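Local coordinates for chemotaxis transducer (Pseudomonas aeruginosa, PDB 6GCV), which binds nitrate through its periplasmic PilJ-type ligand-binding domain and probably passes the signal on to direct chemotaxis of the bacterium toward nitrate, at residues G25-L30 / R60-L65; Q32-E37 / Q91-Y96. All coordinates share one frame; numbering follows the deposited sequence.

Contact 1: residues G25-L30 / R60-L65; sequences GAQRML and RSAADL. With NO3 (nitrate ion), chain D.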
# COMPACT_ATOMS: atom_id res chain seq x y z
N GLY A 25 -2.02 -7.84 -3.66
CA GLY A 25 -1.47 -7.11 -2.54
C GLY A 25 -1.19 -5.65 -2.87
O GLY A 25 -1.50 -4.76 -2.05
N ALA A 26 -0.67 -5.40 -4.06
CA ALA A 26 -0.35 -4.03 -4.45
C ALA A 26 -1.59 -3.15 -4.51
O ALA A 26 -1.47 -1.94 -4.37
CB ALA A 26 0.43 -4.00 -5.76
N GLN A 27 -2.78 -3.74 -4.71
CA GLN A 27 -4.00 -2.93 -4.65
C GLN A 27 -4.11 -2.20 -3.31
O GLN A 27 -4.63 -1.09 -3.22
CB GLN A 27 -5.25 -3.78 -4.85
CG GLN A 27 -5.38 -4.49 -6.19
CD GLN A 27 -5.52 -3.52 -7.34
OE1 GLN A 27 -4.56 -2.82 -7.70
NE2 GLN A 27 -6.72 -3.48 -7.96
N ARG A 28 -3.72 -2.89 -2.24
CA ARG A 28 -3.75 -2.31 -0.91
C ARG A 28 -2.93 -1.02 -0.88
O ARG A 28 -3.39 0.05 -0.46
CB ARG A 28 -3.20 -3.27 0.14
CG ARG A 28 -3.93 -4.62 0.23
CD ARG A 28 -3.34 -5.53 1.30
NE ARG A 28 -1.96 -5.90 0.97
CZ ARG A 28 -1.32 -6.92 1.56
NH1 ARG A 28 -1.94 -7.68 2.44
NH2 ARG A 28 -0.06 -7.20 1.21
N MET A 29 -1.71 -1.11 -1.38
CA MET A 29 -0.84 0.05 -1.46
C MET A 29 -1.44 1.14 -2.34
O MET A 29 -1.41 2.32 -1.96
CB MET A 29 0.52 -0.38 -1.99
CG MET A 29 1.53 0.73 -2.15
SD MET A 29 1.36 1.68 -3.68
CE MET A 29 1.86 0.47 -4.87
N LEU A 30 -1.96 0.75 -3.51
CA LEU A 30 -2.43 1.77 -4.43
C LEU A 30 -3.57 2.57 -3.82
O LEU A 30 -3.66 3.79 -4.04
CB LEU A 30 -2.83 1.15 -5.77
CG LEU A 30 -1.67 0.59 -6.59
CD1 LEU A 30 -2.18 -0.28 -7.71
CD2 LEU A 30 -0.77 1.67 -7.16
N ARG A 60 -6.38 -1.25 -13.74
CA ARG A 60 -5.80 -2.24 -14.64
C ARG A 60 -5.69 -3.56 -13.88
O ARG A 60 -6.07 -4.63 -14.38
CB ARG A 60 -4.42 -1.74 -15.10
CG ARG A 60 -3.69 -2.64 -16.05
CD ARG A 60 -2.51 -1.91 -16.65
NE ARG A 60 -1.41 -1.69 -15.73
CZ ARG A 60 -0.35 -2.52 -15.60
NH1 ARG A 60 -0.29 -3.66 -16.23
NH2 ARG A 60 0.66 -2.22 -14.80
N SER A 61 -5.17 -3.48 -12.65
CA SER A 61 -5.05 -4.67 -11.84
C SER A 61 -6.40 -5.28 -11.51
O SER A 61 -6.53 -6.49 -11.53
CB SER A 61 -4.28 -4.36 -10.57
OG SER A 61 -2.93 -4.14 -10.89
N ALA A 62 -7.41 -4.44 -11.22
CA ALA A 62 -8.73 -4.96 -10.90
C ALA A 62 -9.29 -5.78 -12.08
O ALA A 62 -9.83 -6.86 -11.88
CB ALA A 62 -9.68 -3.86 -10.49
N ALA A 63 -9.11 -5.24 -13.29
CA ALA A 63 -9.60 -5.94 -14.47
C ALA A 63 -8.80 -7.22 -14.70
O ALA A 63 -9.38 -8.26 -15.07
CB ALA A 63 -9.54 -5.03 -15.68
N ASP A 64 -7.49 -7.19 -14.48
CA ASP A 64 -6.68 -8.38 -14.60
C ASP A 64 -7.10 -9.47 -13.63
O ASP A 64 -7.07 -10.66 -13.97
CB ASP A 64 -5.20 -8.03 -14.42
CG ASP A 64 -4.62 -7.20 -15.57
OD1 ASP A 64 -5.20 -7.22 -16.68
OD2 ASP A 64 -3.55 -6.58 -15.36
N LEU A 65 -7.41 -9.10 -12.38
CA LEU A 65 -7.85 -10.07 -11.39
C LEU A 65 -9.23 -10.64 -11.74
O LEU A 65 -9.51 -11.81 -11.45
CB LEU A 65 -7.86 -9.43 -10.00
CG LEU A 65 -6.48 -9.08 -9.41
CD1 LEU A 65 -6.61 -8.14 -8.24
CD2 LEU A 65 -5.76 -10.34 -9.00
N NO3 D . 0.98 -4.46 -0.66
O1 NO3 D . 1.27 -5.65 -0.87
O2 NO3 D . 1.48 -3.52 -1.40
O3 NO3 D . 0.21 -4.05 0.27
O HOH W 1 -2.16 -3.95 -8.23
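Helix segments 25-30 and 60-65 run nearly antiparallel, their short axes 155° apart and 10.6 Å at closest approach, with Gln-27 facing Ser-61 in register. They belong to neighbouring helices of the four-helix PilJ domain. Gln-27 carries the contact. Its CG stands anti to the carbonyl carbon and the chain bends at chi2 (-64°), laying the amide against the backbone of 60-65. OE1 sits 3.3 Å from Ser-61 CB, a van der Waals touch, while NE2 passes alongside Ala-62 and bonds to the carbonyl of Tyr-58, one turn back on the same helix. Leu-65 CD1 brushes Gln-27 CG. A water links the Gln-27 and Ser-61 side chains, donating to Gln-27 OE1 at 2.7 Å and accepting from Ser-61 OG; Arg-72 also bonds that hydroxyl, so the buried polar ends are satisfied on both helices. The other side of segment 25-30 meets the ligand. Here Arg-28 reaches a nitrate at the interface with the second subunit, whose own Arg-28 binds the same ion. Gly-25, with no side chain, lets the nitrate lie close against the helix. The anion lies at the guanidinium edge, its nitrogen in that plane: Arg-28 NE donates to nitrate O3 at 2.9 Å and, over a longer 3.3 Å, to Gly-25 O, whereas Arg-28 NH2 points to nitrate O1 in an almost perfectly straight bond of 2.9 Å, 179° at the hydrogen.

Contact 2: residues Q32-E37 / Q91-Y96; sequences QKMARE and QIWGRY. With NA (sodium ion), chain E; ACT (acetate ion), chain G.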
# COMPACT_ATOMS: atom_id res chain seq x y z
N GLN A 32 -3.92 3.52 -0.90
CA GLN A 32 -3.36 4.51 0.00
C GLN A 32 -2.56 5.60 -0.75
O GLN A 32 -2.64 6.78 -0.41
CB GLN A 32 -2.51 3.81 1.07
CG GLN A 32 -3.29 2.77 1.83
CD GLN A 32 -4.49 3.35 2.49
OE1 GLN A 32 -4.33 4.10 3.45
NE2 GLN A 32 -5.69 3.07 1.96
N LYS A 33 -1.81 5.17 -1.76
CA LYS A 33 -1.07 6.12 -2.60
C LYS A 33 -1.99 7.14 -3.24
O LYS A 33 -1.69 8.35 -3.27
CB LYS A 33 -0.24 5.36 -3.64
CG LYS A 33 0.65 6.25 -4.52
CD LYS A 33 1.60 5.39 -5.34
CE LYS A 33 2.59 6.25 -6.12
NZ LYS A 33 1.99 6.67 -7.40
N MET A 34 -3.12 6.67 -3.77
CA MET A 34 -4.03 7.59 -4.42
C MET A 34 -4.62 8.57 -3.41
O MET A 34 -4.85 9.75 -3.74
CB MET A 34 -5.08 6.88 -5.26
CG MET A 34 -5.99 5.99 -4.51
SD MET A 34 -7.06 5.01 -5.59
CE MET A 34 -6.10 3.77 -6.41
N ALA A 35 -4.88 8.12 -2.19
CA ALA A 35 -5.38 9.03 -1.17
C ALA A 35 -4.35 10.13 -0.87
O ALA A 35 -4.68 11.31 -0.76
CB ALA A 35 -5.75 8.30 0.09
N ARG A 36 -3.10 9.74 -0.69
CA ARG A 36 -2.09 10.74 -0.45
C ARG A 36 -1.96 11.73 -1.60
O ARG A 36 -1.83 12.93 -1.38
CB ARG A 36 -0.83 10.16 0.10
CG ARG A 36 -0.00 9.32 -0.71
CD ARG A 36 1.18 10.06 -1.30
NE ARG A 36 2.09 9.11 -1.91
CZ ARG A 36 3.03 9.39 -2.81
NH1 ARG A 36 3.01 10.53 -3.47
NH2 ARG A 36 3.82 8.36 -3.20
N GLU A 37 -2.01 11.24 -2.83
CA GLU A 37 -1.93 12.13 -3.99
C GLU A 37 -3.13 13.10 -4.02
O GLU A 37 -2.96 14.29 -4.38
CB GLU A 37 -1.86 11.30 -5.26
CG GLU A 37 -0.53 10.60 -5.41
CD GLU A 37 -0.48 9.52 -6.46
OE1 GLU A 37 -1.53 8.96 -6.80
OE2 GLU A 37 0.64 9.16 -6.94
N GLN A 91 -17.73 -2.41 -5.52
CA GLN A 91 -18.77 -1.44 -5.14
C GLN A 91 -18.19 -0.35 -4.25
O GLN A 91 -18.52 0.83 -4.43
CB GLN A 91 -19.97 -2.15 -4.53
CG GLN A 91 -20.72 -3.02 -5.58
CD GLN A 91 -21.16 -2.27 -6.88
OE1 GLN A 91 -22.00 -1.37 -6.82
NE2 GLN A 91 -20.62 -2.68 -8.07
N ILE A 92 -17.32 -0.72 -3.31
CA ILE A 92 -16.68 0.27 -2.43
C ILE A 92 -15.77 1.16 -3.27
O ILE A 92 -15.76 2.39 -3.15
CB ILE A 92 -15.88 -0.42 -1.31
CG1 ILE A 92 -16.84 -1.21 -0.41
CG2 ILE A 92 -15.04 0.57 -0.50
CD1 ILE A 92 -16.11 -2.23 0.42
N TRP A 93 -15.01 0.54 -4.17
CA TRP A 93 -14.11 1.28 -5.04
C TRP A 93 -14.83 2.37 -5.84
O TRP A 93 -14.35 3.49 -5.93
CB TRP A 93 -13.37 0.30 -5.98
CG TRP A 93 -12.72 0.98 -7.14
CD1 TRP A 93 -13.05 0.87 -8.43
CD2 TRP A 93 -11.68 1.93 -7.08
NE1 TRP A 93 -12.25 1.68 -9.20
CE2 TRP A 93 -11.40 2.35 -8.37
CE3 TRP A 93 -10.90 2.44 -6.04
CZ2 TRP A 93 -10.41 3.27 -8.65
CZ3 TRP A 93 -9.93 3.35 -6.34
CH2 TRP A 93 -9.71 3.76 -7.62
N GLY A 94 -15.99 2.06 -6.42
CA GLY A 94 -16.69 3.10 -7.17
C GLY A 94 -16.98 4.34 -6.36
O GLY A 94 -16.82 5.47 -6.83
N ARG A 95 -17.40 4.15 -5.12
CA ARG A 95 -17.69 5.28 -4.25
C ARG A 95 -16.42 6.00 -3.83
O ARG A 95 -16.37 7.22 -3.78
CB ARG A 95 -18.50 4.81 -3.04
CG ARG A 95 -19.91 4.35 -3.41
CD ARG A 95 -20.71 3.86 -2.21
NE ARG A 95 -20.40 2.49 -1.81
CZ ARG A 95 -21.00 1.39 -2.29
NH1 ARG A 95 -21.91 1.48 -3.24
NH2 ARG A 95 -20.65 0.19 -1.84
N TYR A 96 -15.38 5.25 -3.53
CA TYR A 96 -14.09 5.84 -3.14
C TYR A 96 -13.49 6.65 -4.26
O TYR A 96 -12.96 7.76 -4.04
CB TYR A 96 -13.14 4.71 -2.73
CG TYR A 96 -11.78 5.13 -2.21
CD1 TYR A 96 -11.65 5.89 -1.05
CD2 TYR A 96 -10.64 4.75 -2.85
CE1 TYR A 96 -10.38 6.22 -0.55
CE2 TYR A 96 -9.38 5.04 -2.36
CZ TYR A 96 -9.25 5.75 -1.20
OH TYR A 96 -8.00 5.99 -0.63
NA NA E . -0.64 14.73 -6.15
C ACT G . 3.76 10.47 -6.98
O ACT G . 4.79 10.85 -6.35
OXT ACT G . 2.58 10.74 -6.56
CH3 ACT G . 3.89 9.49 -8.11
O HOH W 2 1.82 13.37 -6.05
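Segments 32-37 and 91-96 run almost parallel, 12° apart, but their axes come no closer than 13.2 Å, so long side chains must span the gap. Met-34 does most of this. With chi1 at 62° its CG stands between the backbone N and the carbonyl carbon, and an extended chi2 carries the sulfur out to two aromatic rings. SD meets the edge of the Trp-93 indole in its plane, 3.4 Å from CZ3, and the terminal CE sits near CH2, off the ring plane. Toward Tyr-96 the approach is oblique, with SD 4.0 Å from CE2. Tyr-58 stacks on the indole. Beside this pair of Met-aromatic contacts, the Tyr-96 hydroxyl reaches Ala-35, OH to CB 3.3 Å, and is held by bonds to Ser-31 O and Ser-119. On the side of segment 32-37 turned from these rings, Lys-33 NZ forms a salt bridge with Glu-37 OE2 at 2.9 Å, and Thr-54 binds both side chains. An acetate, probably from the crystallisation liquor, lies beside Arg-36 and Glu-37. The backbone O of Glu-37 binds sodium at 2.9 Å, a site that Asp-47 shares. Met-34 thus joins the parallel first and third helices in the core of a four-helix bundle.

Overall arrangement
From the N terminus, helix 18-42 supplies the first segment of both contacts, 25-30 and then 32-37 one residue further on. The chain turns into helix 48-67, whose return run closes contact 1 across 29 intervening residues. It then passes into helix 80-103, where residues 91-96 close contact 2 across 53. Because the segments alternate along the sequence, the two closures cross. Together they tie helix 18-42 to an antiparallel neighbour and to a parallel one, while helix 112-137 packs against side chains of both contacts. Their centres lie about 12 Å apart, and both touch the second subunit, so the same first helix serves the bundle core and the dimer interface.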